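Local coordinates for Lic11098 (Leptospira interrogans serogroup Icterohaemorrhagiae serovar copenhageni, PDB 4U08), which is of unknown function but, as a leucine-rich repeat protein of a pathogen, has been put forward as a virulence factor and may bind partners through its repeat surface, at residues A[140-145]-A[152-157]; A[263-268]-A[290-295]. One frame throughout, in Å; residues are numbered along the deposited sequence.

Contact 1 of 2, residues A[140-145]-A[152-157]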
# COMPACT_ATOMS: atom_id res chain seq x y z
N LEU A 140 -6.40 6.34 -10.91
CA LEU A 140 -7.79 5.91 -10.78
C LEU A 140 -8.05 5.32 -9.40
O LEU A 140 -7.50 4.27 -9.09
CB LEU A 140 -8.10 4.88 -11.88
CG LEU A 140 -9.52 4.28 -11.91
CD1 LEU A 140 -10.60 5.38 -11.97
CD2 LEU A 140 -9.65 3.34 -13.08
N TYR A 141 -8.86 5.98 -8.59
CA TYR A 141 -9.18 5.51 -7.24
C TYR A 141 -10.62 5.03 -7.19
O TYR A 141 -11.54 5.81 -7.42
CB TYR A 141 -8.97 6.64 -6.21
CG TYR A 141 -7.54 7.12 -6.14
CD1 TYR A 141 -6.51 6.24 -5.81
CD2 TYR A 141 -7.21 8.45 -6.36
CE1 TYR A 141 -5.19 6.67 -5.72
CE2 TYR A 141 -5.90 8.90 -6.23
CZ TYR A 141 -4.89 8.01 -5.92
OH TYR A 141 -3.59 8.43 -5.81
N LEU A 142 -10.80 3.75 -6.90
CA LEU A 142 -12.12 3.09 -6.82
C LEU A 142 -12.34 2.40 -5.48
O LEU A 142 -13.27 1.61 -5.32
CB LEU A 142 -12.29 2.08 -7.98
CG LEU A 142 -12.27 2.64 -9.39
CD1 LEU A 142 -11.92 1.55 -10.40
CD2 LEU A 142 -13.57 3.35 -9.71
N GLY A 143 -11.46 2.70 -4.52
CA GLY A 143 -11.55 2.11 -3.20
C GLY A 143 -12.86 2.42 -2.48
O GLY A 143 -13.50 3.42 -2.78
N HIS A 144 -13.28 1.56 -1.54
CA HIS A 144 -14.50 1.77 -0.74
C HIS A 144 -15.75 1.94 -1.59
O HIS A 144 -16.47 2.93 -1.48
CB HIS A 144 -14.34 2.93 0.28
CG HIS A 144 -13.28 2.68 1.31
ND1 HIS A 144 -11.96 3.02 1.05
CD2 HIS A 144 -13.36 2.14 2.55
CE1 HIS A 144 -11.28 2.66 2.12
NE2 HIS A 144 -12.07 2.12 3.04
N ASN A 145 -15.98 0.99 -2.49
CA ASN A 145 -17.17 0.95 -3.34
C ASN A 145 -17.81 -0.42 -3.16
O ASN A 145 -17.60 -1.06 -2.12
CB ASN A 145 -16.81 1.28 -4.80
CG ASN A 145 -16.85 2.75 -5.07
OD1 ASN A 145 -17.92 3.34 -5.11
ND2 ASN A 145 -15.69 3.38 -5.22
N LYS A 152 -12.91 -6.02 -17.34
CA LYS A 152 -11.61 -6.28 -17.97
C LYS A 152 -11.07 -5.07 -18.74
O LYS A 152 -9.86 -5.01 -18.95
CB LYS A 152 -11.61 -7.56 -18.83
CG LYS A 152 -12.54 -7.48 -20.02
CD LYS A 152 -12.57 -8.80 -20.77
CE LYS A 152 -13.63 -8.84 -21.83
NZ LYS A 152 -13.62 -7.61 -22.65
N GLU A 153 -11.95 -4.10 -19.09
CA GLU A 153 -11.64 -2.86 -19.82
C GLU A 153 -10.65 -1.99 -19.06
O GLU A 153 -10.05 -1.09 -19.64
CB GLU A 153 -12.92 -2.02 -20.09
CG GLU A 153 -13.84 -2.56 -21.20
CD GLU A 153 -14.34 -3.99 -21.07
OE1 GLU A 153 -14.30 -4.71 -22.10
OE2 GLU A 153 -14.67 -4.43 -19.95
N ILE A 154 -10.53 -2.24 -17.74
CA ILE A 154 -9.57 -1.55 -16.87
C ILE A 154 -8.13 -1.77 -17.38
O ILE A 154 -7.32 -0.85 -17.33
CB ILE A 154 -9.77 -1.97 -15.38
CG1 ILE A 154 -9.31 -0.88 -14.44
CG2 ILE A 154 -9.16 -3.35 -15.02
CD1 ILE A 154 -10.47 -0.16 -13.86
N GLY A 155 -7.86 -2.98 -17.86
CA GLY A 155 -6.57 -3.37 -18.38
C GLY A 155 -6.17 -2.62 -19.64
O GLY A 155 -4.99 -2.63 -20.01
N GLN A 156 -7.12 -1.91 -20.27
CA GLN A 156 -6.88 -1.13 -21.50
C GLN A 156 -6.24 0.24 -21.24
O GLN A 156 -5.81 0.89 -22.19
CB GLN A 156 -8.20 -0.95 -22.31
CG GLN A 156 -8.83 -2.25 -22.84
CD GLN A 156 -8.34 -2.71 -24.20
OE1 GLN A 156 -9.07 -3.37 -24.95
NE2 GLN A 156 -7.09 -2.44 -24.55
N LEU A 157 -6.25 0.71 -19.98
CA LEU A 157 -5.72 2.03 -19.59
C LEU A 157 -4.18 2.01 -19.64
O LEU A 157 -3.53 1.84 -18.62
CB LEU A 157 -6.28 2.46 -18.24
CG LEU A 157 -7.82 2.51 -18.12
CD1 LEU A 157 -8.27 2.55 -16.68
CD2 LEU A 157 -8.40 3.67 -18.89

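Contact 2 of 2, residues A[263-268]-A[290-295]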
# COMPACT_ATOMS: atom_id res chain seq x y z
N THR A 263 5.30 -21.66 7.45
CA THR A 263 6.01 -22.61 8.32
C THR A 263 7.48 -22.62 7.97
O THR A 263 8.33 -22.82 8.85
CB THR A 263 5.36 -24.01 8.25
OG1 THR A 263 5.31 -24.45 6.89
CG2 THR A 263 3.97 -24.04 8.85
N THR A 264 7.80 -22.36 6.69
CA THR A 264 9.19 -22.31 6.23
C THR A 264 9.35 -21.21 5.17
O THR A 264 8.35 -20.74 4.60
CB THR A 264 9.73 -23.68 5.67
OG1 THR A 264 9.26 -23.91 4.35
CG2 THR A 264 9.45 -24.88 6.57
N LEU A 265 10.61 -20.84 4.88
CA LEU A 265 10.93 -19.86 3.84
C LEU A 265 11.73 -20.56 2.76
O LEU A 265 12.63 -21.33 3.11
CB LEU A 265 11.74 -18.66 4.38
CG LEU A 265 11.05 -17.79 5.43
CD1 LEU A 265 12.06 -16.82 6.02
CD2 LEU A 265 9.77 -17.07 4.87
N PRO A 266 11.50 -20.25 1.45
CA PRO A 266 12.33 -20.91 0.41
C PRO A 266 13.79 -20.49 0.57
O PRO A 266 14.04 -19.38 1.06
CB PRO A 266 11.74 -20.36 -0.91
CG PRO A 266 11.03 -19.10 -0.53
CD PRO A 266 10.50 -19.35 0.85
N LYS A 267 14.76 -21.35 0.19
CA LYS A 267 16.19 -21.00 0.26
C LYS A 267 16.50 -19.77 -0.63
O LYS A 267 17.40 -19.00 -0.32
CB LYS A 267 17.10 -22.18 -0.14
CG LYS A 267 16.85 -22.73 -1.55
CD LYS A 267 17.84 -23.86 -1.90
CE LYS A 267 17.73 -24.27 -3.35
NZ LYS A 267 18.79 -25.23 -3.72
N GLU A 268 15.70 -19.59 -1.70
CA GLU A 268 15.85 -18.49 -2.67
C GLU A 268 15.60 -17.10 -2.06
O GLU A 268 15.91 -16.10 -2.71
CB GLU A 268 14.93 -18.71 -3.90
CG GLU A 268 15.35 -19.87 -4.78
CD GLU A 268 14.99 -21.27 -4.28
OE1 GLU A 268 14.23 -21.38 -3.28
OE2 GLU A 268 15.48 -22.25 -4.87
N GLU A 290 19.61 -21.25 5.90
CA GLU A 290 20.96 -20.68 6.07
C GLU A 290 21.15 -19.44 5.16
O GLU A 290 21.91 -18.53 5.49
CB GLU A 290 22.06 -21.73 5.81
CG GLU A 290 22.11 -22.29 4.40
CD GLU A 290 23.14 -23.38 4.15
OE1 GLU A 290 22.74 -24.53 3.86
OE2 GLU A 290 24.35 -23.07 4.23
N ASN A 291 20.41 -19.41 4.05
CA ASN A 291 20.41 -18.36 3.02
C ASN A 291 19.98 -16.99 3.54
O ASN A 291 20.22 -15.99 2.86
CB ASN A 291 19.53 -18.79 1.87
CG ASN A 291 19.90 -20.15 1.30
OD1 ASN A 291 20.57 -20.23 0.26
ND2 ASN A 291 19.51 -21.24 2.01
N ILE A 292 19.34 -16.93 4.72
CA ILE A 292 18.92 -15.69 5.36
C ILE A 292 20.13 -14.73 5.51
O ILE A 292 19.96 -13.52 5.35
CB ILE A 292 18.13 -15.96 6.69
CG1 ILE A 292 17.15 -14.81 7.02
CG2 ILE A 292 19.06 -16.30 7.88
CD1 ILE A 292 15.78 -14.91 6.30
N GLY A 293 21.33 -15.30 5.71
CA GLY A 293 22.59 -14.57 5.85
C GLY A 293 23.03 -13.78 4.62
O GLY A 293 23.88 -12.89 4.72
N GLN A 294 22.47 -14.12 3.46
CA GLN A 294 22.81 -13.43 2.21
C GLN A 294 22.07 -12.10 2.04
O GLN A 294 22.28 -11.41 1.04
CB GLN A 294 22.51 -14.34 1.01
CG GLN A 294 23.35 -15.64 1.00
CD GLN A 294 23.01 -16.52 -0.16
OE1 GLN A 294 21.85 -16.87 -0.39
NE2 GLN A 294 24.04 -16.90 -0.91
N LEU A 295 21.19 -11.74 2.99
CA LEU A 295 20.40 -10.50 2.94
C LEU A 295 21.25 -9.34 3.49
O LEU A 295 21.00 -8.81 4.56
CB LEU A 295 19.06 -10.67 3.67
CG LEU A 295 18.13 -11.74 3.06
CD1 LEU A 295 16.90 -11.95 3.94
CD2 LEU A 295 17.70 -11.36 1.65

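Contact 1 of 2, residues A[140-145]-A[152-157]
Leu140 and Ile154 are the nearest pair of backbones, with 9.8 Å between Leu140 CA and Ile154 CA, so the two main chains stand a full side-chain layer apart and exchange no hydrogen bond. Leu140 lies within strand 139-141 and Leu142 just past its end, where the chain turns into a loop; 152-157 is mostly a 3-10 turn, held by i to i+3 bonds such as Gly155 N to Lys152 O at 3.1 Å. Both leucines direct their side chains toward this turn. Leu140 swings CG away from its own nitrogen, chi1 179°, and its CD2 methyl meets two partners: Ile154 CD1 at 3.7 Å and Leu157 CD1 at 3.9 Å. The Leu140 side chain lies obliquely against Ile154 but nearly perpendicular to Leu157. Leu142 approaches Ile154 tip to tip, CD1 to CD1, at 4.1 Å. Ile154 CD1 is thus shared by both leucines, and Leu140 CD2 touches the ends of both Ile154 and Leu157. Further along the loop, away from the apolar contact, Asn145 ND2 donates to Leu142 O at 3.0 Å; the bond is nearly straight at the hydrogen (170°), yet the donor stands above the carbonyl plane. The same Asn145 ND2 also binds Leu119 O, and Asn145 OD1 accepts from Leu124 N, which ties the loop to the preceding turn of the chain. Leu140, Leu142 and Asn145 fit the LxxLxLxxN pattern of leucine-rich repeats, the leucines pointing into the solenoid interior and the asparagine bonding to backbone of its own and the preceding repeat. Four buried aliphatic side chains meeting only through methyl groups imply a contact held by dispersion and exclusion of water, with no directional bond across it.

Contact 2 of 2, residues A[263-268]-A[290-295]
Asn291 turns CG away from its carbonyl carbon, chi1 -54°, which lays its amide group against the backbone and CB of Lys267. Lys267 in turn sets CG between its nitrogen and carbonyl carbon, chi1 58°; from there the extended chain carries the ammonium group off from 290-295, and CB does the touching. Asn291 ND2 lies 3.4 Å from Lys267 CB, a van der Waals contact of the amide nitrogen with aliphatic carbon. The carbonyl oxygen of Lys267 comes to 3.1 Å from Asn291 CB, a tight approach. Asn291 OD1 is also near that oxygen, but both are acceptors and no hydrogen bond links them. The backbones are close here, 5.7 Å from Lys267 CA to Asn291 CA, and the amide lies against the Lys267 backbone where the two turns come close. Deeper in, Leu265 and Ile292 meet obliquely through their end methyls, Leu265 CD1 to Ile292 CD1 at 4.2 Å, and Leu265 also packs on Leu280 of the intervening loop. The join therefore has a buried apolar side and a partly exposed side where Asn291 leans on the stem of Lys267. Thr263 adds a backbone hydrogen bond to Thr286, one repeat length further along. Lys267 opens one 3-10 segment and Asn291 belongs to the next, 290-294, itself closed by bonds such as Gln294 N to Asn291 O at 3.0 Å. Such side-by-side stacking of equivalent short 3-10 turns, opposite the parallel strands, is characteristic of the convex side of a leucine-rich repeat solenoid.

Overall arrangement
From the N terminus the chain winds through successive repeats, each passing from a short parallel strand through a loop to a 3-10 turn and back. Contact 1 closes within one such winding: it joins strand 139-141 and the residue just after it to the turn that precedes strand 162-164, across a loop of six residues. Contact 2 comes later and spans 21 intervening residues, including strand 277-279, so it ties one winding to the next. The two follow in series, neither nested nor crossed, with centres 36 Å apart. Contact 1 therefore bridges the interior between strand side and turn side, whereas contact 2 joins neighbouring turns along the solenoid.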